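Local structure of choline/ethanolamine kinase family protein (Mesorhizobium loti, 3DXQ) at residues A12-L17 with T81-T86; P125-L130 with G201-L206. The protein probably transfers phosphate to a small amino alcohol such as ethanolamine, in the manner of the choline/ethanolamine kinases. All coordinates share one frame; numbering follows the deposited sequence.

Interaction 1. Residues A12-L17 with T81-T86; sequences AAIPML and TGVMVT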
ATOM      1  N   ALA A  12     -11.111  12.673  25.364  1.00 57.68           N
ATOM      2  CA  ALA A  12     -11.065  12.575  26.824  1.00 56.67           C
ATOM      3  C   ALA A  12      -9.838  11.782  27.234  1.00 55.54           C
ATOM      4  O   ALA A  12      -8.987  12.292  27.963  1.00 54.64           O
ATOM      5  CB  ALA A  12     -12.345  11.904  27.360  1.00 56.54           C
ATOM      6  N   ALA A  13      -9.753  10.553  26.718  1.00 54.20           N
ATOM      7  CA  ALA A  13      -8.627   9.663  26.956  1.00 53.58           C
ATOM      8  C   ALA A  13      -7.318  10.399  26.785  1.00 53.82           C
ATOM      9  O   ALA A  13      -6.632  10.642  27.769  1.00 56.13           O
ATOM     10  CB  ALA A  13      -8.667   8.451  26.015  1.00 53.63           C
ATOM     11  N   ILE A  14      -7.000  10.804  25.553  1.00 52.25           N
ATOM     12  CA  ILE A  14      -5.673  11.354  25.267  1.00 49.69           C
ATOM     13  C   ILE A  14      -5.412  12.695  25.945  1.00 48.33           C
ATOM     14  O   ILE A  14      -6.024  13.679  25.579  1.00 47.29           O
ATOM     15  CB  ILE A  14      -5.411  11.532  23.786  1.00 48.52           C
ATOM     16  CG1 ILE A  14      -5.806  10.286  22.997  1.00 49.98           C
ATOM     17  CG2 ILE A  14      -3.931  11.834  23.579  1.00 49.66           C
ATOM     18  CD1 ILE A  14      -7.182  10.346  22.403  1.00 48.77           C
ATOM     19  N   PRO A  15      -4.482  12.737  26.921  1.00 49.39           N
ATOM     20  CA  PRO A  15      -4.173  13.987  27.626  1.00 48.66           C
ATOM     21  C   PRO A  15      -3.743  15.119  26.703  1.00 47.89           C
ATOM     22  O   PRO A  15      -4.208  16.235  26.864  1.00 51.11           O
ATOM     23  CB  PRO A  15      -3.029  13.596  28.574  1.00 48.32           C
ATOM     24  CG  PRO A  15      -3.174  12.141  28.767  1.00 49.33           C
ATOM     25  CD  PRO A  15      -3.661  11.622  27.434  1.00 50.89           C
HETATM   26  N   MSE A  16      -2.889  14.840  25.731  1.00 47.84           N
HETATM   27  CA  MSE A  16      -2.427  15.900  24.803  1.00 48.58           C
HETATM   28  C   MSE A  16      -3.487  16.475  23.844  1.00 47.71           C
HETATM   29  O   MSE A  16      -3.282  17.543  23.268  1.00 46.29           O
HETATM   30  CB  MSE A  16      -1.195  15.473  24.011  1.00 47.64           C
HETATM   31  CG  MSE A  16      -1.060  13.999  23.758  1.00 52.75           C
HETATM   32 SE   MSE A  16       0.108  13.648  22.267  0.75 51.34          SE
HETATM   33  CE  MSE A  16       0.948  15.312  21.992  1.00 53.75           C
ATOM     34  N   LEU A  17      -4.602  15.777  23.662  1.00 47.27           N
ATOM     35  CA  LEU A  17      -5.712  16.331  22.900  1.00 46.55           C
ATOM     36  C   LEU A  17      -6.863  16.800  23.795  1.00 47.53           C
ATOM     37  O   LEU A  17      -7.650  17.642  23.381  1.00 46.80           O
ATOM     38  CB  LEU A  17      -6.217  15.313  21.888  1.00 46.75           C
ATOM     39  CG  LEU A  17      -5.262  15.005  20.739  1.00 45.50           C
ATOM     40  CD1 LEU A  17      -5.852  13.916  19.853  1.00 45.33           C
ATOM     41  CD2 LEU A  17      -4.995  16.253  19.941  1.00 42.18           C
ATOM     42  N   THR A  81      -7.551   0.805  22.826  1.00 56.18           N
ATOM     43  CA  THR A  81      -8.372   1.029  21.645  1.00 53.57           C
ATOM     44  C   THR A  81      -7.617   0.948  20.323  1.00 53.10           C
ATOM     45  O   THR A  81      -8.234   0.775  19.271  1.00 52.90           O
ATOM     46  CB  THR A  81      -9.026   2.413  21.745  1.00 53.73           C
ATOM     47  OG1 THR A  81      -8.025   3.416  21.583  1.00 49.54           O
ATOM     48  CG2 THR A  81      -9.693   2.592  23.112  1.00 50.67           C
ATOM     49  N   GLY A  82      -6.293   1.078  20.362  1.00 50.93           N
ATOM     50  CA  GLY A  82      -5.501   1.152  19.129  1.00 48.04           C
ATOM     51  C   GLY A  82      -5.378   2.575  18.583  1.00 45.41           C
ATOM     52  O   GLY A  82      -4.591   2.823  17.682  1.00 42.98           O
ATOM     53  N   VAL A  83      -6.146   3.510  19.140  1.00 44.38           N
ATOM     54  CA  VAL A  83      -6.144   4.916  18.714  1.00 45.03           C
ATOM     55  C   VAL A  83      -4.740   5.547  18.701  1.00 45.76           C
ATOM     56  O   VAL A  83      -3.967   5.385  19.645  1.00 45.82           O
ATOM     57  CB  VAL A  83      -7.105   5.733  19.595  1.00 43.84           C
ATOM     58  CG1 VAL A  83      -6.902   7.212  19.403  1.00 45.67           C
ATOM     59  CG2 VAL A  83      -8.542   5.339  19.275  1.00 44.44           C
HETATM   60  N   MSE A  84      -4.424   6.282  17.636  1.00 47.25           N
HETATM   61  CA  MSE A  84      -3.061   6.783  17.446  1.00 47.62           C
HETATM   62  C   MSE A  84      -3.037   8.292  17.165  1.00 47.36           C
HETATM   63  O   MSE A  84      -3.838   8.803  16.370  1.00 46.33           O
HETATM   64  CB  MSE A  84      -2.394   6.002  16.315  1.00 46.01           C
HETATM   65  CG  MSE A  84      -0.946   6.311  16.094  1.00 45.69           C
HETATM   66 SE   MSE A  84      -0.319   5.502  14.423  0.75 43.90          SE
HETATM   67  CE  MSE A  84      -0.089   3.688  15.058  1.00 37.19           C
ATOM     68  N   VAL A  85      -2.136   9.000  17.846  1.00 46.22           N
ATOM     69  CA  VAL A  85      -1.955  10.429  17.613  1.00 45.80           C
ATOM     70  C   VAL A  85      -0.636  10.678  16.888  1.00 45.99           C
ATOM     71  O   VAL A  85       0.422  10.278  17.361  1.00 47.81           O
ATOM     72  CB  VAL A  85      -1.954  11.230  18.906  1.00 45.40           C
ATOM     73  CG1 VAL A  85      -1.874  12.723  18.570  1.00 43.30           C
ATOM     74  CG2 VAL A  85      -3.196  10.904  19.746  1.00 42.02           C
ATOM     75  N   THR A  86      -0.710  11.323  15.732  1.00 45.28           N
ATOM     76  CA  THR A  86       0.469  11.689  14.974  1.00 43.93           C
ATOM     77  C   THR A  86       0.499  13.194  14.826  1.00 43.27           C
ATOM     78  O   THR A  86      -0.458  13.870  15.178  1.00 42.09           O
ATOM     79  CB  THR A  86       0.449  11.044  13.585  1.00 43.02           C
ATOM     80  OG1 THR A  86      -0.725  11.466  12.884  1.00 37.81           O
ATOM     81  CG2 THR A  86       0.437   9.551  13.717  1.00 40.49           C
TER

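Interaction 2. Residues P125-L130 with G201-L206; sequences PFRFEL and GMNDPL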
ATOM      1  N   PRO A 125       8.564  -6.471  12.180  1.00 51.23           N
ATOM      2  CA  PRO A 125       8.564  -7.810  12.781  1.00 51.35           C
ATOM      3  C   PRO A 125       8.043  -8.930  11.913  1.00 52.39           C
ATOM      4  O   PRO A 125       8.425 -10.073  12.113  1.00 52.77           O
ATOM      5  CB  PRO A 125       7.619  -7.651  13.976  1.00 51.09           C
ATOM      6  CG  PRO A 125       6.694  -6.581  13.572  1.00 53.25           C
ATOM      7  CD  PRO A 125       7.492  -5.623  12.744  1.00 51.91           C
ATOM      8  N   PHE A 126       7.151  -8.626  10.982  1.00 53.92           N
ATOM      9  CA  PHE A 126       6.536  -9.680  10.194  1.00 53.89           C
ATOM     10  C   PHE A 126       7.015  -9.694   8.757  1.00 52.33           C
ATOM     11  O   PHE A 126       7.453  -8.693   8.232  1.00 52.52           O
ATOM     12  CB  PHE A 126       5.013  -9.575  10.293  1.00 54.96           C
ATOM     13  CG  PHE A 126       4.493  -9.665  11.715  1.00 57.51           C
ATOM     14  CD1 PHE A 126       5.000 -10.610  12.613  1.00 61.91           C
ATOM     15  CD2 PHE A 126       3.469  -8.822  12.148  1.00 58.61           C
ATOM     16  CE1 PHE A 126       4.509 -10.691  13.920  1.00 59.19           C
ATOM     17  CE2 PHE A 126       2.969  -8.908  13.460  1.00 56.96           C
ATOM     18  CZ  PHE A 126       3.488  -9.839  14.335  1.00 57.38           C
ATOM     19  N   ARG A 127       6.954 -10.874   8.162  1.00 51.81           N
ATOM     20  CA  ARG A 127       7.402 -11.122   6.811  1.00 52.53           C
ATOM     21  C   ARG A 127       6.169 -11.047   5.920  1.00 51.22           C
ATOM     22  O   ARG A 127       5.134 -11.608   6.254  1.00 51.60           O
ATOM     23  CB  ARG A 127       8.053 -12.514   6.758  1.00 52.47           C
ATOM     24  CG  ARG A 127       8.449 -13.034   5.387  1.00 60.60           C
ATOM     25  CD  ARG A 127       9.709 -12.377   4.866  1.00 72.38           C
ATOM     26  NE  ARG A 127      10.111 -12.918   3.559  1.00 78.03           N
ATOM     27  CZ  ARG A 127       9.699 -12.470   2.365  1.00 81.58           C
ATOM     28  NH1 ARG A 127       8.843 -11.452   2.253  1.00 82.86           N
ATOM     29  NH2 ARG A 127      10.151 -13.052   1.257  1.00 82.37           N
ATOM     30  N   PHE A 128       6.269 -10.341   4.798  1.00 49.93           N
ATOM     31  CA  PHE A 128       5.162 -10.248   3.853  1.00 48.59           C
ATOM     32  C   PHE A 128       5.139 -11.543   3.057  1.00 48.31           C
ATOM     33  O   PHE A 128       6.136 -11.918   2.459  1.00 48.61           O
ATOM     34  CB  PHE A 128       5.341  -9.037   2.940  1.00 47.95           C
ATOM     35  CG  PHE A 128       4.170  -8.785   2.029  1.00 51.53           C
ATOM     36  CD1 PHE A 128       3.050  -8.097   2.485  1.00 49.48           C
ATOM     37  CD2 PHE A 128       4.179  -9.251   0.712  1.00 49.74           C
ATOM     38  CE1 PHE A 128       1.962  -7.875   1.650  1.00 45.44           C
ATOM     39  CE2 PHE A 128       3.101  -9.022  -0.128  1.00 45.95           C
ATOM     40  CZ  PHE A 128       1.993  -8.332   0.343  1.00 46.07           C
ATOM     41  N   GLU A 129       4.006 -12.236   3.071  1.00 49.06           N
ATOM     42  CA  GLU A 129       3.884 -13.551   2.415  1.00 49.72           C
ATOM     43  C   GLU A 129       2.896 -13.460   1.259  1.00 47.43           C
ATOM     44  O   GLU A 129       1.709 -13.754   1.420  1.00 47.33           O
ATOM     45  CB  GLU A 129       3.420 -14.613   3.430  1.00 50.98           C
ATOM     46  CG  GLU A 129       4.401 -14.868   4.603  1.00 54.18           C
ATOM     47  CD  GLU A 129       5.615 -15.676   4.200  1.00 56.79           C
ATOM     48  OE1 GLU A 129       5.564 -16.303   3.121  1.00 63.96           O
ATOM     49  OE2 GLU A 129       6.606 -15.698   4.958  1.00 56.15           O
ATOM     50  N   LEU A 130       3.401 -13.056   0.093  1.00 45.42           N
ATOM     51  CA  LEU A 130       2.558 -12.827  -1.076  1.00 44.29           C
ATOM     52  C   LEU A 130       1.795 -14.084  -1.530  1.00 45.61           C
ATOM     53  O   LEU A 130       0.563 -14.068  -1.635  1.00 44.67           O
ATOM     54  CB  LEU A 130       3.389 -12.259  -2.217  1.00 44.34           C
ATOM     55  CG  LEU A 130       2.705 -12.125  -3.589  1.00 46.04           C
ATOM     56  CD1 LEU A 130       1.332 -11.440  -3.490  1.00 45.94           C
ATOM     57  CD2 LEU A 130       3.623 -11.361  -4.534  1.00 42.18           C
ATOM     58  N   GLY A 201       5.695  -4.862   6.509  1.00 49.19           N
ATOM     59  CA  GLY A 201       6.441  -6.107   6.696  1.00 48.77           C
ATOM     60  C   GLY A 201       7.756  -6.128   5.901  1.00 48.35           C
ATOM     61  O   GLY A 201       8.026  -5.236   5.084  1.00 48.73           O
HETATM   62  N   MSE A 202       8.592  -7.132   6.154  1.00 45.24           N
HETATM   63  CA  MSE A 202       9.801  -7.316   5.376  1.00 42.09           C
HETATM   64  C   MSE A 202       9.286  -7.895   4.061  1.00 44.54           C
HETATM   65  O   MSE A 202       8.388  -8.739   4.079  1.00 46.21           O
HETATM   66  CB  MSE A 202      10.759  -8.290   6.061  1.00 40.47           C
HETATM   67  CG  MSE A 202      11.191  -7.885   7.446  1.00 39.60           C
HETATM   68 SE   MSE A 202      11.871  -6.035   7.472  0.75 33.74          SE
HETATM   69  CE  MSE A 202      13.473  -6.316   6.302  1.00 31.64           C
ATOM     70  N   ASN A 203       9.837  -7.429   2.937  1.00 42.99           N
ATOM     71  CA  ASN A 203       9.366  -7.800   1.625  1.00 39.90           C
ATOM     72  C   ASN A 203      10.417  -7.452   0.564  1.00 39.72           C
ATOM     73  O   ASN A 203      11.454  -6.835   0.858  1.00 39.04           O
ATOM     74  CB  ASN A 203       8.064  -7.034   1.350  1.00 39.18           C
ATOM     75  CG  ASN A 203       7.237  -7.632   0.211  1.00 37.47           C
ATOM     76  OD1 ASN A 203       7.609  -8.627  -0.396  1.00 38.46           O
ATOM     77  ND2 ASN A 203       6.108  -7.007  -0.075  1.00 32.50           N
ATOM     78  N   ASP A 204      10.159  -7.893  -0.668  1.00 39.59           N
ATOM     79  CA  ASP A 204      10.942  -7.481  -1.831  1.00 39.14           C
ATOM     80  C   ASP A 204      10.618  -6.005  -2.044  1.00 39.68           C
ATOM     81  O   ASP A 204       9.478  -5.682  -2.345  1.00 39.96           O
ATOM     82  CB  ASP A 204      10.508  -8.292  -3.036  1.00 38.48           C
ATOM     83  CG  ASP A 204      11.313  -8.006  -4.272  1.00 40.96           C
ATOM     84  OD1 ASP A 204      12.046  -6.993  -4.307  1.00 34.69           O
ATOM     85  OD2 ASP A 204      11.174  -8.821  -5.220  1.00 42.32           O
ATOM     86  N   PRO A 205      11.614  -5.111  -1.886  1.00 40.20           N
ATOM     87  CA  PRO A 205      11.397  -3.685  -1.992  1.00 39.94           C
ATOM     88  C   PRO A 205      10.613  -3.268  -3.218  1.00 40.53           C
ATOM     89  O   PRO A 205       9.875  -2.288  -3.155  1.00 42.74           O
ATOM     90  CB  PRO A 205      12.830  -3.120  -2.079  1.00 42.68           C
ATOM     91  CG  PRO A 205      13.706  -4.277  -2.349  1.00 40.95           C
ATOM     92  CD  PRO A 205      13.038  -5.405  -1.666  1.00 41.18           C
ATOM     93  N   LEU A 206      10.770  -3.990  -4.322  1.00 40.20           N
ATOM     94  CA  LEU A 206      10.065  -3.645  -5.555  1.00 39.96           C
ATOM     95  C   LEU A 206       8.574  -3.955  -5.531  1.00 40.15           C
ATOM     96  O   LEU A 206       7.843  -3.613  -6.474  1.00 38.16           O
ATOM     97  CB  LEU A 206      10.746  -4.285  -6.784  1.00 38.74           C
ATOM     98  CG  LEU A 206      12.195  -3.851  -6.958  1.00 35.02           C
ATOM     99  CD1 LEU A 206      12.712  -4.187  -8.334  1.00 35.40           C
ATOM    100  CD2 LEU A 206      12.381  -2.351  -6.630  1.00 37.31           C
TER

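Interaction 1. Residues A12-L17 with T81-T86
Val85 CG2 is the methyl on which the contact is packed most closely. Ile14 and Leu17 both meet it tip to tip: Ile14 CG2 lies 4.0 Å from Val85 CG2, and Leu17 CD1 lies 4.0 Å from the same atom. The torsions prepare this meeting, since Ile14 CG2 is anti to its own backbone N, while Val85 holds CG1 anti to the backbone N (chi1 -175°) and so sets CG2 beside that N, where both loop residues reach it. Residues 12-17 are a loop whose turn is tied by a bond from Leu17 N to Ile14 O. They lie against one face of the five-stranded antiparallel sheet of the N-terminal lobe of this protein-kinase-like fold, where strand 84-87 runs between strands 40-45 and 74-77. Ile14 also touches Leu42 and His76, so the loop is seated across neighbouring strands; Met84 turns away from it. The contact is sparser away from Val85 CG2. Toward the start of the strand, Ile14 CD1 stands 4.3 Å from Val83 CG1, next to an ST turn in which Thr81 OG1 accepts from Val83 N. On the solvent side, only the exposed selenomethionine Met16 takes part, with SE 4.3 Å from Val85 CG1.

Interaction 2. Residues P125-L130 with G201-L206
A single parallel beta bridge, Arg127 with Met202, joins the loop before helix 130-141 to strand 201-203 in the C-terminal lobe of the kinase-like fold. Strand 201-203 is also paired with strand 174-176, so it is bonded to both neighbours. Met202 N donates to Phe126 O at 2.8 Å, in the carbonyl plane, and Phe128 N donates to Met202 O at 2.8 Å, nearly along the C=O axis. That same oxygen takes a second, weak bond from Arg127 NH1, whose chain bends back at chi2 (76°) to bring the guanidinium edge to it. Beside the bridge, Phe128 and Asn203 run alongside each other in the same direction, each with CG anti to its backbone N. Their ring and amide planes are 27° apart, with Asn203 ND2 3.1 Å from Phe128 CD2. Asn203 OD1 accepts from Asp204 N, which approaches from above the amide plane. An alanine at Asn203 would remove the amide beside the ring and the OD1 acceptor for Asp204 N, and would probably loosen the turn into helix 206-215. Just before that turn Asp204, salt-bridged to Arg242, accepts a capping bond from Leu206 N at OD1, 3.3 Å away.

The two contacts belong to different lobes, with centres about 29 Å apart and nearest atoms about 12 Å apart, and they share no element. Both segments of interaction 1 precede those of interaction 2 in the sequence. Interaction 1 lies far out, about 25 Å from the centre of the chain, yet it is mostly buried: a loop covers a sheet through apolar side-chain contacts. Interaction 2 is nearer the middle, about 12 Å from that centre, but only partly buried. There the backbones do the joining, and side-chain bonds of Asn203 and Asp204 hold the turn that follows the strand. One thus laps a sheet face, whereas the other extends a strand edge.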